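Local coordinates for exported protein (Bacteroides fragilis, PDB 4JX0), which is of unknown function but binds magnesium and joins a DUF1735 (BT_3987-like) domain to an F5/F8 type C (discoidin-like) domain, which suggests, without proving, a role in carbohydrate binding, at residues 54-59 with 172-177; 78-83 with 117-122; 101-106 with 140-145; 196-201 with 229-234; 255-260 with 301-306. One frame throughout, in Å; residues are numbered along the deposited sequence.

Interactions 1, 2 and 3 belong to one mixed beta sheet of the N-terminal half, whereas interactions 4 and 5 share the five-stranded antiparallel sheet of the C-terminal, F5/F8 type C domain. Interaction 1 holds the end of strand 165-174 before the chain crosses to that domain; its centre lies about 18 Å from that of interaction 3 and about 21 Å from interaction 5's. Interaction 2 lies at the far end, its centre about 62 Å from interaction 4's. The magnesium site of S208, D211, N213, N314 and E315 is closest to interaction 4, where the F197 side chain lies about 9 Å from the ion; a second magnesium lies about 6 Å from the K118 side chain of interaction 2.

Interaction 1 (54-59 with 172-177); sequences NDLVNT and LSIRLD
N54 and I174 form a parallel beta bridge, their CA atoms 4.8 Å apart, with the backbone of N54 held at both ends: its N donates to S173 O (3.1 Å) and its O accepts from R175 N (2.8 Å, 170° at the hydrogen). Beyond the bridge the 54-59 chain turns back, and the N54 side chain braces the turn. CG stands anti to the backbone N (chi1 -166°); from there the amide is shared, OD1 accepting from L56 N in an Asx turn and ND2 donating to T59 OG1 at 2.7 Å, that oxygen lying in the amide plane. D55 OD1 accepts from N58 N, three residues on, an Asx motif. L56 reaches the other segment: its CD2 meets I174 CG2 at 3.9 Å, the two side chains crossing at about a right angle, and its CD1 meets L176 CD2 at 3.8 Å. T59 and L172 reach tip to tip, T59 CG2 lying 3.7 Å from L172 CD1. D177 turns its carboxylate to a salt bridge with K289. The contact joins strand 165-174 to the loop between strands 47-54 and 59-61, while L176 also packs on V270 and H272 of strand 269-276, in the C-terminal half.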
# COMPACT_ATOMS: atom_id res chain seq x y z
N ASN A 54 -8.93 -6.87 -0.81
CA ASN A 54 -10.20 -7.57 -0.74
C ASN A 54 -10.09 -8.69 0.29
O ASN A 54 -9.08 -9.38 0.34
CB ASN A 54 -10.59 -8.13 -2.11
CG ASN A 54 -12.03 -8.58 -2.20
OD1 ASN A 54 -12.38 -9.69 -1.80
ND2 ASN A 54 -12.92 -7.71 -2.68
N ASP A 55 -11.14 -8.85 1.11
CA ASP A 55 -11.18 -9.85 2.16
C ASP A 55 -12.19 -10.95 1.81
O ASP A 55 -12.75 -11.57 2.72
CB ASP A 55 -11.56 -9.17 3.48
CG ASP A 55 -12.90 -8.43 3.51
OD1 ASP A 55 -13.56 -8.37 2.45
OD2 ASP A 55 -13.25 -7.87 4.57
N LEU A 56 -12.43 -11.17 0.50
CA LEU A 56 -13.41 -12.11 -0.04
C LEU A 56 -14.86 -11.65 0.24
O LEU A 56 -15.79 -12.43 0.01
CB LEU A 56 -13.17 -13.54 0.45
CG LEU A 56 -11.73 -14.04 0.37
CD1 LEU A 56 -11.64 -15.47 0.82
CD2 LEU A 56 -11.18 -13.91 -1.04
N VAL A 57 -15.06 -10.39 0.66
CA VAL A 57 -16.39 -9.82 0.94
C VAL A 57 -16.45 -8.42 0.31
O VAL A 57 -17.31 -8.18 -0.53
CB VAL A 57 -16.73 -9.78 2.46
CG1 VAL A 57 -18.20 -9.41 2.67
CG2 VAL A 57 -16.41 -11.10 3.13
N ASN A 58 -15.57 -7.49 0.74
CA ASN A 58 -15.52 -6.12 0.24
C ASN A 58 -14.09 -5.65 -0.06
O ASN A 58 -13.16 -6.00 0.67
CB ASN A 58 -16.11 -5.16 1.27
CG ASN A 58 -17.57 -5.39 1.56
OD1 ASN A 58 -18.43 -5.15 0.71
ND2 ASN A 58 -17.88 -5.82 2.77
N THR A 59 -13.96 -4.79 -1.08
CA THR A 59 -12.70 -4.15 -1.45
C THR A 59 -12.57 -2.87 -0.63
O THR A 59 -13.55 -2.16 -0.42
CB THR A 59 -12.64 -3.90 -2.96
OG1 THR A 59 -12.64 -5.16 -3.61
CG2 THR A 59 -11.41 -3.09 -3.39
N LEU A 172 -5.21 -4.56 -7.06
CA LEU A 172 -6.03 -5.26 -6.08
C LEU A 172 -5.37 -6.56 -5.68
O LEU A 172 -4.83 -7.26 -6.53
CB LEU A 172 -7.41 -5.51 -6.70
CG LEU A 172 -8.54 -5.71 -5.71
CD1 LEU A 172 -9.76 -4.94 -6.12
CD2 LEU A 172 -8.88 -7.16 -5.59
N SER A 173 -5.38 -6.86 -4.37
CA SER A 173 -4.76 -8.06 -3.80
C SER A 173 -5.59 -8.58 -2.61
O SER A 173 -6.17 -7.78 -1.89
CB SER A 173 -3.33 -7.77 -3.36
OG SER A 173 -3.20 -6.52 -2.71
N ILE A 174 -5.66 -9.91 -2.41
CA ILE A 174 -6.47 -10.49 -1.33
C ILE A 174 -5.73 -10.43 0.03
O ILE A 174 -4.57 -10.82 0.15
CB ILE A 174 -6.91 -11.95 -1.65
CG1 ILE A 174 -7.93 -11.96 -2.81
CG2 ILE A 174 -7.54 -12.62 -0.41
CD1 ILE A 174 -7.99 -13.29 -3.54
N ARG A 175 -6.48 -9.99 1.05
CA ARG A 175 -6.01 -9.94 2.43
C ARG A 175 -7.22 -10.08 3.36
O ARG A 175 -8.09 -9.21 3.39
CB ARG A 175 -5.25 -8.65 2.75
CG ARG A 175 -4.72 -8.61 4.19
CD ARG A 175 -3.78 -7.44 4.43
NE ARG A 175 -4.50 -6.24 4.86
CZ ARG A 175 -3.97 -5.02 4.91
NH1 ARG A 175 -2.71 -4.82 4.55
NH2 ARG A 175 -4.71 -3.99 5.32
N LEU A 176 -7.23 -11.14 4.15
CA LEU A 176 -8.33 -11.36 5.09
C LEU A 176 -8.14 -10.46 6.30
O LEU A 176 -7.03 -9.99 6.55
CB LEU A 176 -8.39 -12.84 5.51
CG LEU A 176 -8.26 -13.89 4.39
CD1 LEU A 176 -8.20 -15.27 4.97
CD2 LEU A 176 -9.40 -13.77 3.40
N ASP A 177 -9.21 -10.18 7.03
CA ASP A 177 -9.14 -9.39 8.26
C ASP A 177 -9.28 -10.42 9.35
O ASP A 177 -10.34 -10.52 9.98
CB ASP A 177 -10.23 -8.30 8.29
CG ASP A 177 -10.38 -7.52 9.58
OD1 ASP A 177 -9.38 -7.43 10.34
OD2 ASP A 177 -11.50 -7.01 9.84

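Interaction 2 (78-83 with 117-122); sequences KEDIKV and LKAGEL
I81 and L117 are an antiparallel hydrogen-bonded pair closed by two backbone bonds, I81 N to L117 O (3.0 Å) and L117 N to I81 O (2.9 Å), after which the chain of 117-122 leaves the pairing through a type II turn from K118 to E121. D80, just before the paired residue, extends the contact with its side chain. Its CG stands anti to the carbonyl carbon (chi1 -63°), and OD1 takes the N-H of A119 in a nearly straight bond of 2.8 Å (174°) on the anti side, 27° out of the carboxylate plane. OD2 forms a salt bridge with K118 NZ at 3.1 Å, the ammonium approaching from above that plane after a bend at the end of the lysine chain. The turn belongs to the beta hairpin of strands 110-117 and 123-130 in the large mixed sheet; G120, at positive phi, has backbone angles at which a CB would collide with the preceding carbonyl O. E121 OE1 accepts from K118 N and so ties down the turn from within. A119 CB packs 3.6 Å from K78 O. A water donates to both E79 O and L117 O, bridging the two backbones, and the L117 and V83 side chains both touch V38 of strand 36-41.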
# COMPACT_ATOMS: atom_id res chain seq x y z
N LYS A 78 -4.53 37.45 -16.57
CA LYS A 78 -5.37 38.62 -16.30
C LYS A 78 -6.71 38.32 -15.58
O LYS A 78 -7.22 39.19 -14.89
CB LYS A 78 -5.69 39.37 -17.61
CG LYS A 78 -6.63 38.63 -18.57
CD LYS A 78 -6.52 39.15 -20.00
CE LYS A 78 -7.44 38.42 -20.95
NZ LYS A 78 -7.22 38.83 -22.37
N GLU A 79 -7.30 37.12 -15.78
CA GLU A 79 -8.60 36.75 -15.20
C GLU A 79 -8.55 35.32 -14.61
O GLU A 79 -7.56 34.61 -14.78
CB GLU A 79 -9.71 36.87 -16.27
CG GLU A 79 -9.48 36.08 -17.55
CD GLU A 79 -10.42 36.37 -18.71
OE1 GLU A 79 -11.33 37.21 -18.56
OE2 GLU A 79 -10.24 35.74 -19.78
N ASP A 80 -9.60 34.93 -13.87
CA ASP A 80 -9.68 33.60 -13.25
C ASP A 80 -9.89 32.53 -14.31
O ASP A 80 -10.66 32.76 -15.25
CB ASP A 80 -10.84 33.53 -12.22
CG ASP A 80 -10.72 34.45 -11.01
OD1 ASP A 80 -9.68 35.14 -10.88
OD2 ASP A 80 -11.67 34.48 -10.20
N ILE A 81 -9.20 31.38 -14.18
CA ILE A 81 -9.31 30.24 -15.11
C ILE A 81 -9.89 29.06 -14.35
O ILE A 81 -9.23 28.57 -13.43
CB ILE A 81 -7.94 29.86 -15.76
CG1 ILE A 81 -7.21 31.07 -16.38
CG2 ILE A 81 -8.13 28.76 -16.82
CD1 ILE A 81 -5.75 30.93 -16.32
N LYS A 82 -11.09 28.59 -14.73
CA LYS A 82 -11.69 27.42 -14.08
C LYS A 82 -11.14 26.18 -14.76
O LYS A 82 -11.25 26.06 -15.98
CB LYS A 82 -13.23 27.44 -14.16
CG LYS A 82 -13.88 28.53 -13.32
CD LYS A 82 -15.40 28.39 -13.30
CE LYS A 82 -16.06 29.25 -12.25
NZ LYS A 82 -17.52 28.95 -12.11
N VAL A 83 -10.54 25.25 -13.99
CA VAL A 83 -9.96 24.01 -14.50
C VAL A 83 -10.57 22.81 -13.81
O VAL A 83 -11.02 22.89 -12.67
CB VAL A 83 -8.42 23.98 -14.37
CG1 VAL A 83 -7.77 24.96 -15.34
CG2 VAL A 83 -7.96 24.26 -12.93
N LEU A 117 -7.69 28.79 -11.03
CA LEU A 117 -6.44 29.55 -11.01
C LEU A 117 -6.85 31.01 -10.96
O LEU A 117 -7.18 31.59 -12.00
CB LEU A 117 -5.58 29.27 -12.25
CG LEU A 117 -4.69 28.05 -12.19
CD1 LEU A 117 -4.46 27.48 -13.57
CD2 LEU A 117 -3.39 28.37 -11.53
N LYS A 118 -6.92 31.60 -9.75
CA LYS A 118 -7.39 32.98 -9.61
C LYS A 118 -6.41 33.98 -10.23
O LYS A 118 -5.20 33.76 -10.16
CB LYS A 118 -7.68 33.33 -8.14
CG LYS A 118 -8.88 32.56 -7.60
CD LYS A 118 -9.59 33.27 -6.46
CE LYS A 118 -11.05 32.88 -6.37
NZ LYS A 118 -11.90 33.75 -7.23
N ALA A 119 -6.93 35.05 -10.87
CA ALA A 119 -6.12 36.08 -11.53
C ALA A 119 -4.91 36.45 -10.69
O ALA A 119 -5.09 36.94 -9.57
CB ALA A 119 -6.96 37.31 -11.80
N GLY A 120 -3.72 36.14 -11.19
CA GLY A 120 -2.47 36.41 -10.50
C GLY A 120 -1.78 35.17 -9.97
O GLY A 120 -0.56 35.19 -9.78
N GLU A 121 -2.56 34.10 -9.67
CA GLU A 121 -2.00 32.84 -9.17
C GLU A 121 -1.28 32.08 -10.27
O GLU A 121 -1.58 32.27 -11.46
CB GLU A 121 -3.09 31.94 -8.58
CG GLU A 121 -3.80 32.48 -7.36
CD GLU A 121 -4.68 31.45 -6.68
OE1 GLU A 121 -5.42 30.74 -7.40
OE2 GLU A 121 -4.62 31.35 -5.43
N LEU A 122 -0.36 31.19 -9.87
CA LEU A 122 0.38 30.30 -10.76
C LEU A 122 -0.02 28.83 -10.59
O LEU A 122 0.34 28.02 -11.44
CB LEU A 122 1.90 30.45 -10.53
CG LEU A 122 2.55 31.72 -11.05
CD1 LEU A 122 3.96 31.84 -10.52
CD2 LEU A 122 2.58 31.76 -12.58
O HOH W 1 -5.36 32.89 -13.45

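Interaction 3 (101-106 with 140-145); sequences GIPLFP and SGYVMA
At the start of strand 142-150 in the large mixed sheet, the loop 101-106, with prolines at 103 and 106, joins the strand through a single backbone bridge between L104 and V143. V143 N donates to P103 O at 3.1 Å, and F105 N donates to V143 O at 3.0 Å. Side chains pack beside the bridge. I102 CG2 lies 3.9 Å from V143 CG1, and the ring of P103 sets its CG 3.4 Å from G141 O; P103 CG also lies 4.1 Å from Y142 CD2, the two rings set at a slant. L104 O lies at the edge of the Y142 ring, near its plane and 3.8 Å from Y142 CD2, while the tyrosine hydroxyl reaches the backbone N of N138. F105, its CG anti to the backbone N (chi1 -177°), crosses Y142 at about a right angle, and Y142 CB lies at the edge of the phenylalanine ring. M144, a selenomethionine, lies beside F105 and points the same way; its SE is 3.9 Å from F105 CD2 and approaches the ring obliquely. L170 of strand 165-174 and L136 add further packing around F105, while V92 of helix 90-93 touches L104 and V143. The selenium-to-ring approach is a Met-aromatic contact, here within a loop-to-strand beta bridge of the BT_3987-like N-terminal domain.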
# COMPACT_ATOMS: atom_id res chain seq x y z
N GLY A 101 -5.36 -6.17 -21.10
CA GLY A 101 -6.37 -7.04 -20.51
C GLY A 101 -6.82 -6.70 -19.10
O GLY A 101 -7.16 -7.60 -18.33
N ILE A 102 -6.82 -5.40 -18.75
CA ILE A 102 -7.24 -4.93 -17.42
C ILE A 102 -8.50 -4.08 -17.63
O ILE A 102 -8.51 -3.23 -18.52
CB ILE A 102 -6.08 -4.17 -16.73
CG1 ILE A 102 -5.05 -5.19 -16.21
CG2 ILE A 102 -6.56 -3.29 -15.59
CD1 ILE A 102 -3.68 -4.74 -16.21
N PRO A 103 -9.59 -4.32 -16.87
CA PRO A 103 -10.82 -3.56 -17.10
C PRO A 103 -10.72 -2.10 -16.70
O PRO A 103 -9.86 -1.72 -15.91
CB PRO A 103 -11.85 -4.28 -16.22
CG PRO A 103 -11.05 -4.89 -15.14
CD PRO A 103 -9.77 -5.32 -15.80
N LEU A 104 -11.60 -1.27 -17.27
CA LEU A 104 -11.60 0.15 -16.95
C LEU A 104 -12.27 0.37 -15.62
O LEU A 104 -13.25 -0.30 -15.31
CB LEU A 104 -12.33 0.97 -18.03
CG LEU A 104 -11.64 1.06 -19.39
CD1 LEU A 104 -12.61 1.53 -20.45
CD2 LEU A 104 -10.43 1.98 -19.33
N PHE A 105 -11.73 1.31 -14.82
CA PHE A 105 -12.32 1.65 -13.53
C PHE A 105 -13.66 2.34 -13.82
O PHE A 105 -13.67 3.29 -14.59
CB PHE A 105 -11.40 2.58 -12.74
CG PHE A 105 -11.91 2.93 -11.37
CD1 PHE A 105 -11.71 2.06 -10.30
CD2 PHE A 105 -12.59 4.11 -11.14
CE1 PHE A 105 -12.19 2.38 -9.03
CE2 PHE A 105 -13.05 4.44 -9.87
CZ PHE A 105 -12.85 3.57 -8.82
N PRO A 106 -14.82 1.84 -13.31
CA PRO A 106 -16.11 2.47 -13.67
C PRO A 106 -16.16 3.98 -13.42
O PRO A 106 -15.66 4.46 -12.41
CB PRO A 106 -17.12 1.73 -12.78
CG PRO A 106 -16.33 0.87 -11.87
CD PRO A 106 -15.01 0.66 -12.45
N SER A 140 -7.26 -8.60 -11.36
CA SER A 140 -6.37 -8.01 -12.38
C SER A 140 -6.16 -6.50 -12.13
O SER A 140 -5.18 -5.93 -12.63
CB SER A 140 -6.95 -8.21 -13.78
OG SER A 140 -7.74 -9.39 -13.88
N GLY A 141 -7.09 -5.89 -11.40
CA GLY A 141 -7.06 -4.49 -11.04
C GLY A 141 -7.95 -3.73 -11.98
O GLY A 141 -8.73 -4.32 -12.74
N TYR A 142 -7.87 -2.41 -11.91
CA TYR A 142 -8.60 -1.50 -12.77
C TYR A 142 -7.63 -0.45 -13.24
O TYR A 142 -6.63 -0.20 -12.58
CB TYR A 142 -9.79 -0.87 -12.04
CG TYR A 142 -10.80 -1.88 -11.54
CD1 TYR A 142 -10.61 -2.54 -10.34
CD2 TYR A 142 -11.96 -2.15 -12.25
CE1 TYR A 142 -11.52 -3.49 -9.87
CE2 TYR A 142 -12.89 -3.08 -11.80
CZ TYR A 142 -12.66 -3.75 -10.60
OH TYR A 142 -13.55 -4.68 -10.12
N VAL A 143 -7.93 0.18 -14.37
CA VAL A 143 -7.07 1.20 -14.94
C VAL A 143 -7.92 2.35 -15.43
O VAL A 143 -9.06 2.15 -15.83
CB VAL A 143 -6.18 0.61 -16.06
CG1 VAL A 143 -6.99 0.23 -17.30
CG2 VAL A 143 -5.05 1.55 -16.42
N MSE A 144 -7.37 3.56 -15.39
CA MSE A 144 -8.09 4.70 -15.92
C MSE A 144 -7.16 5.82 -16.32
O MSE A 144 -6.06 5.97 -15.76
CB MSE A 144 -9.11 5.23 -14.92
CG MSE A 144 -8.53 5.70 -13.61
SE MSE A 144 -9.89 6.58 -12.56
CE MSE A 144 -9.93 8.20 -13.44
N ALA A 145 -7.63 6.62 -17.28
CA ALA A 145 -6.92 7.78 -17.80
C ALA A 145 -7.79 9.01 -17.61
O ALA A 145 -9.01 8.92 -17.76
CB ALA A 145 -6.58 7.58 -19.26

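Interaction 4 (196-201 with 229-234); sequences SFKSDI and TIILPE
S196 to K198 pair antiparallel with T229 to I231 at the margin of the five-stranded sheet of the F5/F8 type C domain, a beta-sandwich (jelly-roll) fold in this family, strand 196-199 being outermost. Four backbone bonds hold the pairing, two at S196-I231 and two at K198-T229; the straightest runs from S196 N to I231 O (3.0 Å, 175°). Between them F197 and I230 form the non-hydrogen-bonded pair, with F197 CA 3.4 Å from T229 O in a CA-H...O contact. These two side chains face the interior. They lie side by side pointing the same way, F197 CE2 3.9 Å from I230 CG1, and both touch V316 of strand 312-319; I230 also packs on F299 and F241. The F197 side chain is about 7 Å from that of E315, a magnesium ligand, which puts this face near the metal site. The other face, with S196, K198, T229 and I231, is the solvent side: S196 and K198 are exposed, whereas T229 is buried, its OG1 accepting from R298 NE. I231 is still well covered there by the lysine's aliphatic part, which crosses it obliquely before the bend at chi3 (90°) swings CE off. I231 CD1 sits 3.5 Å from K198 CG and 3.6 Å from K198 CD.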
# COMPACT_ATOMS: atom_id res chain seq x y z
N SER A 196 9.43 -26.59 13.37
CA SER A 196 10.69 -26.36 12.64
C SER A 196 10.63 -24.94 12.09
O SER A 196 9.53 -24.41 11.89
CB SER A 196 10.88 -27.39 11.53
OG SER A 196 10.15 -28.58 11.74
N PHE A 197 11.79 -24.30 11.88
CA PHE A 197 11.86 -22.93 11.39
C PHE A 197 12.76 -22.79 10.18
O PHE A 197 13.79 -23.46 10.08
CB PHE A 197 12.37 -22.01 12.49
CG PHE A 197 11.56 -22.03 13.76
CD1 PHE A 197 11.87 -22.91 14.78
CD2 PHE A 197 10.51 -21.15 13.95
CE1 PHE A 197 11.13 -22.93 15.96
CE2 PHE A 197 9.76 -21.18 15.12
CZ PHE A 197 10.07 -22.08 16.12
N LYS A 198 12.39 -21.87 9.28
CA LYS A 198 13.17 -21.54 8.09
C LYS A 198 13.20 -20.03 7.97
O LYS A 198 12.24 -19.35 8.36
CB LYS A 198 12.60 -22.20 6.83
CG LYS A 198 12.97 -23.68 6.72
CD LYS A 198 12.47 -24.35 5.43
CE LYS A 198 13.47 -24.27 4.30
NZ LYS A 198 13.00 -25.00 3.09
N SER A 199 14.31 -19.49 7.49
CA SER A 199 14.47 -18.05 7.30
C SER A 199 15.57 -17.75 6.27
O SER A 199 16.50 -18.54 6.11
CB SER A 199 14.81 -17.38 8.63
OG SER A 199 14.98 -15.98 8.46
N ASP A 200 15.46 -16.60 5.60
CA ASP A 200 16.47 -16.18 4.63
C ASP A 200 17.68 -15.55 5.32
O ASP A 200 18.72 -15.43 4.68
CB ASP A 200 15.91 -15.19 3.60
CG ASP A 200 15.34 -13.92 4.17
OD1 ASP A 200 14.86 -13.95 5.33
OD2 ASP A 200 15.38 -12.89 3.46
N ILE A 201 17.56 -15.16 6.61
CA ILE A 201 18.66 -14.55 7.37
C ILE A 201 18.92 -15.35 8.65
O ILE A 201 17.97 -15.85 9.27
CB ILE A 201 18.36 -13.06 7.68
CG1 ILE A 201 19.61 -12.35 8.17
CG2 ILE A 201 17.18 -12.88 8.67
CD1 ILE A 201 19.58 -10.87 8.03
N THR A 229 9.61 -18.39 8.81
CA THR A 229 8.59 -19.40 8.53
C THR A 229 8.50 -20.40 9.67
O THR A 229 9.52 -20.89 10.13
CB THR A 229 8.87 -20.14 7.21
OG1 THR A 229 9.23 -19.20 6.21
CG2 THR A 229 7.67 -20.93 6.72
N ILE A 230 7.28 -20.70 10.10
CA ILE A 230 6.95 -21.68 11.14
C ILE A 230 6.45 -22.88 10.39
O ILE A 230 5.49 -22.74 9.64
CB ILE A 230 5.88 -21.12 12.14
CG1 ILE A 230 6.52 -20.20 13.19
CG2 ILE A 230 5.12 -22.26 12.83
CD1 ILE A 230 7.20 -19.01 12.65
N ILE A 231 7.08 -24.05 10.56
CA ILE A 231 6.67 -25.26 9.85
C ILE A 231 6.16 -26.27 10.87
O ILE A 231 6.92 -26.70 11.73
CB ILE A 231 7.85 -25.83 9.01
CG1 ILE A 231 8.39 -24.77 8.03
CG2 ILE A 231 7.41 -27.08 8.24
CD1 ILE A 231 9.80 -24.92 7.71
N LEU A 232 4.87 -26.64 10.76
CA LEU A 232 4.24 -27.62 11.65
C LEU A 232 4.48 -29.04 11.13
O LEU A 232 4.65 -29.21 9.92
CB LEU A 232 2.73 -27.36 11.76
CG LEU A 232 2.29 -25.94 12.09
CD1 LEU A 232 0.79 -25.84 12.13
CD2 LEU A 232 2.88 -25.47 13.41
N PRO A 233 4.46 -30.08 12.00
CA PRO A 233 4.65 -31.46 11.49
C PRO A 233 3.54 -31.93 10.56
O PRO A 233 3.81 -32.65 9.59
CB PRO A 233 4.69 -32.31 12.77
CG PRO A 233 4.82 -31.36 13.88
CD PRO A 233 4.25 -30.07 13.45
N GLU A 234 2.28 -31.55 10.86
CA GLU A 234 1.11 -31.88 10.04
C GLU A 234 0.08 -30.75 10.10
O GLU A 234 0.21 -29.83 10.90
CB GLU A 234 0.47 -33.22 10.48
CG GLU A 234 -0.10 -33.28 11.89
CD GLU A 234 0.91 -33.46 13.00
OE1 GLU A 234 1.62 -34.49 13.01
OE2 GLU A 234 0.97 -32.58 13.90

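Interaction 5 (255-260 with 301-306); sequences LKSCRV and NMMAFN
A classic beta bulge interrupts the antiparallel pairing of strands 255-263 and 296-304 in the five-stranded sheet of the F5/F8 type C domain: K256 and S257 both face M303, a selenomethionine. M303 O accepts from both backbone nitrogens, K256 N at 2.9 Å and S257 N at 3.2 Å, and M303 N returns a bond to S257 O. Beyond the bulge L255 pairs with A304, the register having shifted by one. On one side of the sheet K256 and M303 run alongside each other, K256 CD 3.6 Å from M303 CE, and S257 OG lies 3.5 Å from M303 CB. The ammonium of K256 goes on to a salt bridge with D276 and a hydrogen bond to R277 O. The other side is apolar: C258 CB meets M302 CG at 3.8 Å, and L255 CD2 approaches M302 CE; L255 and M302 both pack on L243 of strand 235-244. R259, salt-bridged to E300, lays one guanidinium face over N301 CB, the guanidinium and amide planes 16° apart. F305 closes the far end: K256, its CG anti to the backbone N (chi1 -167°), crosses the ring at about a right angle in a CH-pi contact, with CG 3.5 Å above the F305 ring centre.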
# COMPACT_ATOMS: atom_id res chain seq x y z
N LEU A 255 9.12 -6.09 18.33
CA LEU A 255 8.12 -6.28 17.27
C LEU A 255 6.85 -5.46 17.52
O LEU A 255 6.23 -5.59 18.57
CB LEU A 255 7.74 -7.78 17.18
CG LEU A 255 6.59 -8.17 16.24
CD1 LEU A 255 6.88 -7.73 14.81
CD2 LEU A 255 6.37 -9.66 16.28
N LYS A 256 6.49 -4.61 16.53
CA LYS A 256 5.26 -3.82 16.55
C LYS A 256 4.27 -4.40 15.58
O LYS A 256 3.14 -4.70 15.97
CB LYS A 256 5.52 -2.36 16.16
CG LYS A 256 4.33 -1.44 16.47
CD LYS A 256 4.06 -0.42 15.40
CE LYS A 256 3.11 0.66 15.87
NZ LYS A 256 1.80 0.13 16.31
N SER A 257 4.68 -4.52 14.30
CA SER A 257 3.80 -5.00 13.24
C SER A 257 4.47 -5.96 12.29
O SER A 257 5.69 -5.94 12.15
CB SER A 257 3.28 -3.81 12.42
OG SER A 257 4.34 -3.13 11.78
N CYS A 258 3.65 -6.78 11.61
CA CYS A 258 4.09 -7.71 10.56
C CYS A 258 2.88 -8.27 9.80
O CYS A 258 1.75 -8.23 10.29
CB CYS A 258 4.94 -8.84 11.14
SG CYS A 258 4.03 -9.96 12.23
N ARG A 259 3.15 -8.80 8.61
CA ARG A 259 2.17 -9.42 7.71
C ARG A 259 2.17 -10.92 7.98
O ARG A 259 3.24 -11.51 7.96
CB ARG A 259 2.59 -9.12 6.28
CG ARG A 259 1.61 -9.51 5.18
CD ARG A 259 2.33 -9.55 3.85
NE ARG A 259 3.08 -8.31 3.62
CZ ARG A 259 4.28 -8.20 3.04
NH1 ARG A 259 4.90 -9.28 2.57
NH2 ARG A 259 4.85 -7.01 2.90
N VAL A 260 1.00 -11.52 8.27
CA VAL A 260 0.92 -12.95 8.60
C VAL A 260 0.41 -13.75 7.38
O VAL A 260 -0.80 -13.75 7.09
CB VAL A 260 0.02 -13.19 9.85
CG1 VAL A 260 0.06 -14.65 10.27
CG2 VAL A 260 0.45 -12.29 11.00
N ASN A 301 7.63 -8.54 6.51
CA ASN A 301 7.59 -7.09 6.73
C ASN A 301 7.54 -6.76 8.23
O ASN A 301 6.73 -5.95 8.69
CB ASN A 301 6.37 -6.53 5.98
CG ASN A 301 6.42 -5.05 5.76
OD1 ASN A 301 7.45 -4.50 5.35
ND2 ASN A 301 5.33 -4.36 6.04
N MSE A 302 8.44 -7.39 9.00
CA MSE A 302 8.46 -7.23 10.46
C MSE A 302 9.12 -5.92 10.85
O MSE A 302 10.32 -5.74 10.64
CB MSE A 302 9.18 -8.41 11.12
CG MSE A 302 8.62 -9.77 10.69
SE MSE A 302 9.53 -11.22 11.56
CE MSE A 302 8.43 -11.33 13.15
N MSE A 303 8.31 -4.99 11.41
CA MSE A 303 8.74 -3.67 11.87
C MSE A 303 8.73 -3.56 13.38
O MSE A 303 7.79 -4.03 14.03
CB MSE A 303 7.81 -2.59 11.31
CG MSE A 303 8.45 -1.22 11.30
SE MSE A 303 7.19 0.18 10.98
CE MSE A 303 6.32 0.28 12.70
N ALA A 304 9.74 -2.86 13.94
CA ALA A 304 9.84 -2.60 15.37
C ALA A 304 9.06 -1.34 15.75
O ALA A 304 8.67 -0.58 14.87
CB ALA A 304 11.30 -2.46 15.77
N PHE A 305 8.86 -1.08 17.06
CA PHE A 305 8.17 0.14 17.51
C PHE A 305 8.96 1.43 17.19
O PHE A 305 8.35 2.49 17.05
CB PHE A 305 7.90 0.11 19.02
CG PHE A 305 6.58 -0.51 19.39
CD1 PHE A 305 6.45 -1.88 19.50
CD2 PHE A 305 5.49 0.29 19.70
CE1 PHE A 305 5.24 -2.45 19.92
CE2 PHE A 305 4.27 -0.29 20.07
CZ PHE A 305 4.16 -1.65 20.20
N ASN A 306 10.30 1.34 17.05
CA ASN A 306 11.09 2.52 16.72
C ASN A 306 11.02 2.86 15.20
O ASN A 306 11.69 3.80 14.77
CB ASN A 306 12.55 2.36 17.20
CG ASN A 306 13.41 1.38 16.46
OD1 ASN A 306 12.95 0.58 15.65
ND2 ASN A 306 14.70 1.39 16.77